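Local coordinates for uncharacterized peroxidase-related protein (Silicibacter sp., PDB 2PFX), which is of unknown function but, as an all-helical member of the AhpD-like carboxymuconolactone decarboxylase family, is probably a peroxidase-related oxidoreductase, at residues A[57-60]-A[61-65]; A[66-69]-A[70-74]; A[165-168]-A[169-172]; A[93-96]-A[97-100]. One frame throughout, in Å; residues are numbered along the deposited sequence. Where two conformers were deposited one is given.

Contact 1 (A[57-60]-A[61-65])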
loop_
_atom_site.group_PDB
_atom_site.type_symbol
_atom_site.label_atom_id
_atom_site.label_comp_id
_atom_site.label_asym_id
_atom_site.label_seq_id
_atom_site.Cartn_x
_atom_site.Cartn_y
_atom_site.Cartn_z
HETATM N N MSE A 57 5.752 30.662 -11.006
HETATM C CA MSE A 57 6.177 29.699 -10.009
HETATM C C MSE A 57 7.217 28.753 -10.583
HETATM O O MSE A 57 8.239 28.543 -9.931
HETATM C CB MSE A 57 4.960 28.928 -9.496
HETATM C CG MSE A 57 5.376 27.901 -8.456
HETATM SE SE MSE A 57 3.943 27.083 -7.519
HETATM C CE MSE A 57 3.469 28.691 -6.576
ATOM N N TYR A 58 6.965 28.189 -11.774
ATOM C CA TYR A 58 7.950 27.304 -12.381
ATOM C C TYR A 58 9.310 28.008 -12.436
ATOM O O TYR A 58 10.345 27.422 -12.110
ATOM C CB TYR A 58 7.535 26.850 -13.785
ATOM C CG TYR A 58 8.511 25.921 -14.468
ATOM C CD1 TYR A 58 9.675 26.270 -15.143
ATOM C CD2 TYR A 58 8.223 24.554 -14.447
ATOM C CE1 TYR A 58 10.527 25.386 -15.746
ATOM C CE2 TYR A 58 9.076 23.645 -15.048
ATOM C CZ TYR A 58 10.217 24.048 -15.695
ATOM O OH TYR A 58 11.071 23.147 -16.303
ATOM N N ASN A 59 9.347 29.230 -12.946
ATOM C CA ASN A 59 10.642 29.879 -13.171
ATOM C C ASN A 59 11.382 30.078 -11.848
ATOM O O ASN A 59 12.576 29.778 -11.742
ATOM C CB ASN A 59 10.450 31.196 -13.942
ATOM C CG ASN A 59 10.197 30.946 -15.422
ATOM O OD1 ASN A 59 10.670 29.965 -15.985
ATOM N ND2 ASN A 59 9.423 31.821 -16.045
ATOM N N ASP A 60 10.649 30.566 -10.862
ATOM C CA ASP A 60 11.300 30.855 -9.584
ATOM C C ASP A 60 11.931 29.588 -9.038
ATOM O O ASP A 60 13.091 29.547 -8.676
ATOM C CB ASP A 60 10.320 31.402 -8.568
ATOM C CG ASP A 60 10.998 31.594 -7.222
ATOM O OD1 ASP A 60 11.756 32.574 -7.133
ATOM O OD2 ASP A 60 10.784 30.779 -6.312
ATOM N N LEU A 61 11.122 28.519 -9.035
ATOM C CA LEU A 61 11.604 27.274 -8.448
ATOM C C LEU A 61 12.711 26.595 -9.229
ATOM O O LEU A 61 13.642 26.082 -8.611
ATOM C CB LEU A 61 10.401 26.345 -8.358
ATOM C CG LEU A 61 9.431 26.531 -7.208
ATOM C CD1 LEU A 61 8.447 27.678 -7.280
ATOM C CD2 LEU A 61 8.628 25.232 -7.181
HETATM N N MSE A 62 12.573 26.581 -10.550
HETATM C CA MSE A 62 13.497 25.840 -11.391
HETATM C C MSE A 62 14.693 26.654 -11.863
HETATM O O MSE A 62 15.783 26.099 -12.094
HETATM C CB MSE A 62 12.747 25.289 -12.608
HETATM C CG MSE A 62 11.693 24.252 -12.253
HETATM SE SE MSE A 62 12.213 22.878 -10.990
HETATM C CE MSE A 62 13.096 21.877 -12.358
ATOM N N LEU A 63 14.466 27.953 -12.028
ATOM C CA LEU A 63 15.539 28.764 -12.593
ATOM C C LEU A 63 15.986 29.892 -11.712
ATOM O O LEU A 63 17.034 30.474 -11.981
ATOM C CB LEU A 63 15.082 29.305 -13.975
ATOM C CG LEU A 63 14.775 28.172 -14.977
ATOM C CD1 LEU A 63 14.157 28.689 -16.271
ATOM C CD2 LEU A 63 16.023 27.359 -15.305
ATOM N N GLY A 64 15.218 30.218 -10.686
ATOM C CA GLY A 64 15.628 31.300 -9.814
ATOM C C GLY A 64 16.757 30.921 -8.883
ATOM O O GLY A 64 17.242 29.786 -8.865
ATOM N N GLU A 65 17.207 31.895 -8.096
ATOM C CA GLU A 65 18.359 31.655 -7.238
ATOM C C GLU A 65 18.039 30.507 -6.285
ATOM O O GLU A 65 16.991 30.418 -5.647
ATOM C CB GLU A 65 18.729 32.911 -6.458
ATOM C CG GLU A 65 19.789 32.858 -5.397
ATOM C CD GLU A 65 19.458 32.315 -4.020
ATOM O OE1 GLU A 65 18.394 32.673 -3.493
ATOM O OE2 GLU A 65 20.181 31.398 -3.573
HETATM O O HOH W 1 14.625 29.240 -6.323
#

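Contact 2 (A[66-69]-A[70-74])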
loop_
_atom_site.group_PDB
_atom_site.type_symbol
_atom_site.label_atom_id
_atom_site.label_comp_id
_atom_site.label_asym_id
_atom_site.label_seq_id
_atom_site.Cartn_x
_atom_site.Cartn_y
_atom_site.Cartn_z
ATOM N N SER A 66 19.081 29.700 -6.094
ATOM C CA SER A 66 19.091 28.605 -5.172
ATOM C C SER A 66 20.496 28.030 -5.106
ATOM O O SER A 66 21.239 28.123 -6.086
ATOM C CB SER A 66 18.182 27.507 -5.700
ATOM O OG SER A 66 17.690 26.634 -4.706
ATOM N N GLN A 67 20.870 27.425 -3.991
ATOM C CA GLN A 67 22.196 26.777 -4.011
ATOM C C GLN A 67 22.094 25.335 -4.475
ATOM O O GLN A 67 23.040 24.571 -4.619
ATOM C CB GLN A 67 22.922 26.961 -2.675
ATOM C CG GLN A 67 23.439 28.388 -2.474
ATOM C CD GLN A 67 24.843 28.674 -2.969
ATOM O OE1 GLN A 67 25.676 27.771 -3.050
ATOM N NE2 GLN A 67 25.091 29.932 -3.313
ATOM N N LEU A 68 20.892 24.926 -4.835
ATOM C CA LEU A 68 20.602 23.727 -5.601
ATOM C C LEU A 68 20.899 24.040 -7.061
ATOM O O LEU A 68 20.393 25.034 -7.581
ATOM C CB LEU A 68 19.150 23.303 -5.501
ATOM C CG LEU A 68 18.542 23.011 -4.138
ATOM C CD1 LEU A 68 17.130 22.451 -4.296
ATOM C CD2 LEU A 68 19.408 22.036 -3.366
ATOM N N SER A 69 21.693 23.249 -7.759
ATOM C CA SER A 69 21.887 23.565 -9.173
ATOM C C SER A 69 20.605 23.423 -9.984
ATOM O O SER A 69 19.626 22.829 -9.513
ATOM C CB SER A 69 22.966 22.647 -9.757
ATOM O OG SER A 69 22.584 21.285 -9.728
ATOM N N LYS A 70 20.641 23.955 -11.212
ATOM C CA LYS A 70 19.511 23.673 -12.100
ATOM C C LYS A 70 19.296 22.171 -12.276
ATOM O O LYS A 70 18.163 21.707 -12.196
ATOM C CB LYS A 70 19.722 24.358 -13.461
ATOM C CG LYS A 70 19.490 25.857 -13.323
ATOM C CD LYS A 70 19.619 26.604 -14.630
ATOM C CE LYS A 70 20.599 27.767 -14.531
ATOM N NZ LYS A 70 20.189 28.748 -13.480
ATOM N N LEU A 71 20.383 21.447 -12.507
ATOM C CA LEU A 71 20.367 19.996 -12.713
ATOM C C LEU A 71 19.772 19.307 -11.502
ATOM O O LEU A 71 18.908 18.444 -11.629
ATOM C CB LEU A 71 21.779 19.488 -12.994
ATOM C CG LEU A 71 22.012 17.970 -12.998
ATOM C CD1 LEU A 71 21.076 17.269 -13.970
ATOM C CD2 LEU A 71 23.478 17.690 -13.305
ATOM N N GLU A 72 20.232 19.743 -10.318
ATOM C CA GLU A 72 19.744 19.107 -9.100
ATOM C C GLU A 72 18.225 19.188 -9.000
ATOM O O GLU A 72 17.567 18.228 -8.597
ATOM C CB GLU A 72 20.455 19.738 -7.902
ATOM C CG GLU A 72 21.748 19.028 -7.555
ATOM C CD GLU A 72 22.689 19.763 -6.628
ATOM O OE1 GLU A 72 22.484 20.953 -6.325
ATOM O OE2 GLU A 72 23.676 19.128 -6.178
ATOM N N ARG A 73 17.689 20.347 -9.381
ATOM C CA ARG A 73 16.227 20.545 -9.300
ATOM C C ARG A 73 15.533 19.702 -10.351
ATOM O O ARG A 73 14.460 19.168 -10.086
ATOM C CB ARG A 73 15.943 22.038 -9.394
ATOM C CG ARG A 73 16.427 22.780 -8.156
ATOM C CD ARG A 73 16.208 24.269 -8.289
ATOM N NE ARG A 73 17.402 24.916 -8.791
ATOM C CZ ARG A 73 17.550 26.202 -9.087
ATOM N NH1 ARG A 73 16.556 27.060 -8.955
ATOM N NH2 ARG A 73 18.726 26.640 -9.525
ATOM N N GLU A 74 16.167 19.576 -11.506
ATOM C CA GLU A 74 15.609 18.687 -12.537
ATOM C C GLU A 74 15.661 17.231 -12.085
ATOM O O GLU A 74 14.767 16.456 -12.424
ATOM C CB GLU A 74 16.352 18.836 -13.853
ATOM C CG GLU A 74 16.015 20.065 -14.660
ATOM C CD GLU A 74 14.564 20.167 -15.099
ATOM O OE1 GLU A 74 13.795 19.207 -14.892
ATOM O OE2 GLU A 74 14.221 21.238 -15.659
#

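Contact 3 (A[165-168]-A[169-172])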
loop_
_atom_site.group_PDB
_atom_site.type_symbol
_atom_site.label_atom_id
_atom_site.label_comp_id
_atom_site.label_asym_id
_atom_site.label_seq_id
_atom_site.Cartn_x
_atom_site.Cartn_y
_atom_site.Cartn_z
ATOM N N THR A 165 9.983 19.677 -4.881
ATOM C CA THR A 165 9.315 18.403 -4.713
ATOM C C THR A 165 7.793 18.568 -4.724
ATOM O O THR A 165 7.067 17.910 -5.474
ATOM C CB THR A 165 9.719 17.745 -3.373
ATOM O OG1 THR A 165 11.132 17.451 -3.360
ATOM C CG2 THR A 165 9.011 16.419 -3.170
ATOM N N GLY A 166 7.268 19.471 -3.896
ATOM C CA GLY A 166 5.828 19.718 -3.854
ATOM C C GLY A 166 5.287 20.163 -5.198
ATOM O O GLY A 166 4.215 19.700 -5.607
ATOM N N PHE A 167 6.019 21.036 -5.877
ATOM C CA PHE A 167 5.581 21.516 -7.191
ATOM C C PHE A 167 5.378 20.362 -8.158
ATOM O O PHE A 167 4.348 20.369 -8.828
ATOM C CB PHE A 167 6.571 22.540 -7.737
ATOM C CG PHE A 167 6.200 23.218 -9.036
ATOM C CD1 PHE A 167 5.143 24.103 -9.149
ATOM C CD2 PHE A 167 6.960 22.927 -10.157
ATOM C CE1 PHE A 167 4.856 24.682 -10.372
ATOM C CE2 PHE A 167 6.718 23.512 -11.374
ATOM C CZ PHE A 167 5.667 24.404 -11.455
ATOM N N PHE A 168 6.280 19.376 -8.242
ATOM C CA PHE A 168 6.052 18.296 -9.202
ATOM C C PHE A 168 4.973 17.359 -8.722
ATOM O O PHE A 168 4.364 16.656 -9.538
ATOM C CB PHE A 168 7.369 17.551 -9.541
ATOM C CG PHE A 168 8.078 18.532 -10.490
ATOM C CD1 PHE A 168 7.699 18.593 -11.824
ATOM C CD2 PHE A 168 9.051 19.380 -9.999
ATOM C CE1 PHE A 168 8.306 19.512 -12.663
ATOM C CE2 PHE A 168 9.676 20.290 -10.842
ATOM C CZ PHE A 168 9.299 20.346 -12.172
ATOM N N ASN A 169 4.723 17.346 -7.410
ATOM C CA ASN A 169 3.564 16.575 -6.951
ATOM C C ASN A 169 2.255 17.235 -7.424
ATOM O O ASN A 169 1.186 16.606 -7.511
ATOM C CB ASN A 169 3.600 16.436 -5.426
ATOM C CG ASN A 169 4.393 15.182 -5.063
ATOM O OD1 ASN A 169 3.858 14.084 -5.174
ATOM N ND2 ASN A 169 5.646 15.344 -4.693
HETATM N N MSE A 170 2.316 18.529 -7.726
HETATM C CA MSE A 170 1.170 19.238 -8.298
HETATM C C MSE A 170 1.138 18.934 -9.801
HETATM O O MSE A 170 0.145 18.439 -10.322
HETATM C CB MSE A 170 1.181 20.742 -8.100
HETATM C CG MSE A 170 0.195 21.536 -8.969
HETATM SE SE MSE A 170 0.275 23.429 -8.547
HETATM C CE MSE A 170 1.790 23.670 -9.710
ATOM N N THR A 171 2.240 19.243 -10.463
ATOM C CA THR A 171 2.205 19.193 -11.922
ATOM C C THR A 171 2.048 17.776 -12.407
ATOM O O THR A 171 1.364 17.533 -13.412
ATOM C CB THR A 171 3.412 19.883 -12.588
ATOM O OG1 THR A 171 4.629 19.186 -12.359
ATOM C CG2 THR A 171 3.607 21.273 -11.997
ATOM N N ASN A 172 2.620 16.788 -11.724
ATOM C CA ASN A 172 2.355 15.413 -12.145
ATOM C C ASN A 172 0.867 15.088 -12.142
ATOM O O ASN A 172 0.434 14.412 -13.062
ATOM C CB ASN A 172 3.013 14.414 -11.215
ATOM C CG ASN A 172 4.502 14.377 -11.145
ATOM O OD1 ASN A 172 5.072 13.596 -10.385
ATOM N ND2 ASN A 172 5.093 15.278 -11.902
#

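Contact 4 (A[93-96]-A[97-100])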
loop_
_atom_site.group_PDB
_atom_site.type_symbol
_atom_site.label_atom_id
_atom_site.label_comp_id
_atom_site.label_asym_id
_atom_site.label_seq_id
_atom_site.Cartn_x
_atom_site.Cartn_y
_atom_site.Cartn_z
ATOM N N HIS A 93 11.182 16.263 -18.242
ATOM C CA HIS A 93 12.252 16.530 -17.266
ATOM C C HIS A 93 13.355 15.497 -17.376
ATOM O O HIS A 93 14.533 15.799 -17.105
ATOM C CB HIS A 93 11.610 16.609 -15.877
ATOM C CG HIS A 93 10.792 17.858 -15.818
ATOM N ND1 HIS A 93 11.360 19.106 -15.704
ATOM C CD2 HIS A 93 9.453 18.050 -15.923
ATOM C CE1 HIS A 93 10.406 20.023 -15.704
ATOM N NE2 HIS A 93 9.237 19.418 -15.834
ATOM N N GLY A 94 13.018 14.298 -17.825
ATOM C CA GLY A 94 14.015 13.330 -18.228
ATOM C C GLY A 94 14.997 13.923 -19.236
ATOM O O GLY A 94 16.216 13.799 -19.097
ATOM N N ALA A 95 14.492 14.572 -20.268
ATOM C CA ALA A 95 15.236 15.264 -21.306
ATOM C C ALA A 95 16.146 16.312 -20.689
ATOM O O ALA A 95 17.325 16.419 -21.017
ATOM C CB ALA A 95 14.300 15.917 -22.332
ATOM N N ALA A 96 15.556 17.078 -19.767
ATOM C CA ALA A 96 16.280 18.136 -19.074
ATOM C C ALA A 96 17.476 17.584 -18.308
ATOM O O ALA A 96 18.564 18.170 -18.370
ATOM C CB ALA A 96 15.360 18.902 -18.140
ATOM N N VAL A 97 17.302 16.478 -17.598
ATOM C CA VAL A 97 18.439 15.845 -16.925
ATOM C C VAL A 97 19.454 15.348 -17.946
ATOM O O VAL A 97 20.681 15.508 -17.765
ATOM C CB VAL A 97 17.948 14.717 -16.003
ATOM C CG1 VAL A 97 19.090 13.867 -15.464
ATOM C CG2 VAL A 97 17.190 15.345 -14.843
ATOM N N ARG A 98 19.024 14.753 -19.065
ATOM C CA ARG A 98 20.007 14.279 -20.042
ATOM C C ARG A 98 20.799 15.472 -20.587
ATOM O O ARG A 98 22.014 15.390 -20.773
ATOM C CB ARG A 98 19.349 13.504 -21.185
ATOM C CG ARG A 98 18.546 12.265 -20.811
ATOM C CD ARG A 98 18.280 11.450 -22.043
ATOM N NE ARG A 98 17.421 12.088 -23.028
ATOM C CZ ARG A 98 16.100 12.129 -22.942
ATOM N NH1 ARG A 98 15.462 11.587 -21.919
ATOM N NH2 ARG A 98 15.380 12.724 -23.881
ATOM N N GLN A 99 20.100 16.572 -20.851
ATOM C CA GLN A 99 20.707 17.794 -21.354
ATOM C C GLN A 99 21.714 18.386 -20.371
ATOM O O GLN A 99 22.877 18.630 -20.680
ATOM C CB GLN A 99 19.629 18.842 -21.644
ATOM C CG GLN A 99 20.195 20.142 -22.192
ATOM C CD GLN A 99 19.144 21.229 -22.296
ATOM O OE1 GLN A 99 18.031 21.100 -21.791
ATOM N NE2 GLN A 99 19.500 22.322 -22.970
ATOM N N LEU A 100 21.275 18.678 -19.159
ATOM C CA LEU A 100 22.070 19.441 -18.215
ATOM C C LEU A 100 23.240 18.649 -17.657
ATOM O O LEU A 100 24.209 19.257 -17.196
ATOM C CB LEU A 100 21.186 19.925 -17.059
ATOM C CG LEU A 100 20.129 20.965 -17.399
ATOM C CD1 LEU A 100 19.290 21.301 -16.171
ATOM C CD2 LEU A 100 20.780 22.230 -17.951
#

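Contact 1 (A[57-60]-A[61-65])
The carbonyls of M57, Y58 and N59 each accept from the amide four residues on, toward the C-terminal end of helix 48-63. L61 N meets M57 O at 3.0 Å and almost straight (170°), M62 N reaches Y58 O at 2.8 Å, and L63 N comes within 2.6 Å of N59 O. G64 N is shared between N59 O and D60 O, at poor angles that make both bonds weak. A water donating to both D60 O and E65 O bridges this turn to the chain that follows.

Among the side chains, the Y58 ring and the selenomethionine M62 carry the contact. M62 CG sits over one ring face, 3.7 Å from the centroid and 10° off the normal, a CH-pi contact. Bends at chi2 (-46°) and chi3 turn the M62 chain so that SE stays above this same face, 5.4 Å from the centroid, a distant Met-aromatic contact. At the ring's edge, in its plane, lies the amide oxygen of N59, OD1.

The D60 carboxylate turns outward to a salt bridge with K50 of the second subunit, and M57 packs against M57 of that subunit. One short run of helix thus divides its chemistry: a CH2 group of M62 lies on the Y58 ring, with selenium farther out above the same face, a charge pairs across the subunit interface, and a water supplements the weak amide bond at D60 O and links it to E65 O.

Contact 2 (A[66-69]-A[70-74])
R73 lays one face of its guanidinium over S66, whose CB stands 3.6 Å above the centre of the group. The aliphatic part of the same side chain runs past L68, with CG 3.8 Å from L68 CB. A bend at chi3 (-95°) then turns the end of R73 back toward the loop, where NE donates to S69 O at 3.1 Å. That carbonyl oxygen lies in the guanidinium plane, yet NE approaches it from well above the carbonyl plane; R73 N, a helical donor, takes the same oxygen from the opposite face at 3.2 Å. Two donors of one arginine therefore grip S69 O between them.

S69 itself is the N-cap of helix 70-84. Its chi1 of 63° swings OG back over the start of the helix, where it accepts from E72 N at 2.9 Å. The reciprocal bond, S69 N to E72 OE1, measures 2.8 Å and meets the carboxylate on its anti side, 29° out of plane. Together the two bonds make a capping box, which satisfies the E72 amide and ties S69 to the first helical turn from both ends.

The surroundings extend both side chains. R73 NH1 reaches back to the carbonyls of G64 and L61 at the end of helix 48-63, E72 OE2 pairs with R122 and Q123, and L68 packs on D160 and I161 of helix 155-178.

Contact 3 (A[165-168]-A[169-172])
T171 sets its methyl CG2 over one face of the F167 ring, 3.9 Å from the centroid and 14° off the normal, a CH-pi contact one turn along the helix. The edge of that ring, in its plane, is met by F168 CE2, while one face of F168 has F167 CD2 3.8 Å above it, offset toward the rim. The selenomethionine M170 comes obliquely, its CE 3.3 Å from F167 CE1. Placing the T171 methyl over F167 (chi1 68°) turns OG1 toward F168, 3.2 Å from CD1; this buried hydroxyl has no polar partner in the model.

Polar atoms gather elsewhere on the turn. T165 O accepts from N169 N and, from above the carbonyl plane at 3.0 Å, from N169 ND2, so the side-chain amide adds a second grip to the helical bond. ND2 also binds T134, and N169 OD1 accepts from R173 and N84.

F167 and M170 also pack against the second subunit. T171 and N172 touch C89 of helix 87-101, and F168 stacks edge-to-face with H93. A cysteine and a histidine four residues on belong to the redox motif of AhpD-like proteins, so F168, T171 and N172 probably wall a comparable site.

Contact 4 (A[93-96]-A[97-100])
V97 N takes H93 O at 2.9 Å and opens a regular alpha-helical ladder of i to i+4 bonds through the second half of helix 87-101. R98 N follows on G94 O and Q99 N on A95 O, the latter the shortest at 2.8 Å. L100 N completes the set with A96 O, at an angle of 167° on the hydrogen. All four carbonyls of 93-96 and all four amides of 97-100 are thereby paired with each other. V97 O accepts from S101 OG.

Side-chain polar groups find their partners beyond this turn. H93 ND1 is hydrogen-bonded to E74 OE1 on helix 70-84; such a glutamate-histidine pair is found in the active site of AhpD, and a related role here is plausible. R98 NH2 donates to Q189 O and NE weakly to F190 O, so the arginine ties the C-terminal tail to the helix.

R98 gets there by folding back. A bend at chi3 (-66°) lays one face of its guanidinium over the backbone of A95, whose CA stands 3.5 Å above the plane, offset toward the rim; CA and N of A95 both lie over this face. Apolar groups lie along the ladder as well. V97 CG2 rests 3.5 Å from H93 O, and the CG of L100 lies 3.3 Å from A96 O, the oxygen that its own amide binds.

From the N terminus the order is contact 1, contact 2, contact 4, contact 3, strictly in series: each lies within one continuous run of chain, so none nests in or crosses another and none closes a long loop. Contact 1 ends helix 48-63 and contact 2 starts helix 70-84, and the arginine of contact 2 clasps the turn between them. Contact 2 joins contact 4 on helix 87-101 through the glutamate-histidine bond. Contact 3, on the late helix 155-178, comes back to rest its phenylalanines on contact 1 and on the histidine of contact 4. Contacts 1 and 3 also both meet the second subunit, tying the core to the assembly.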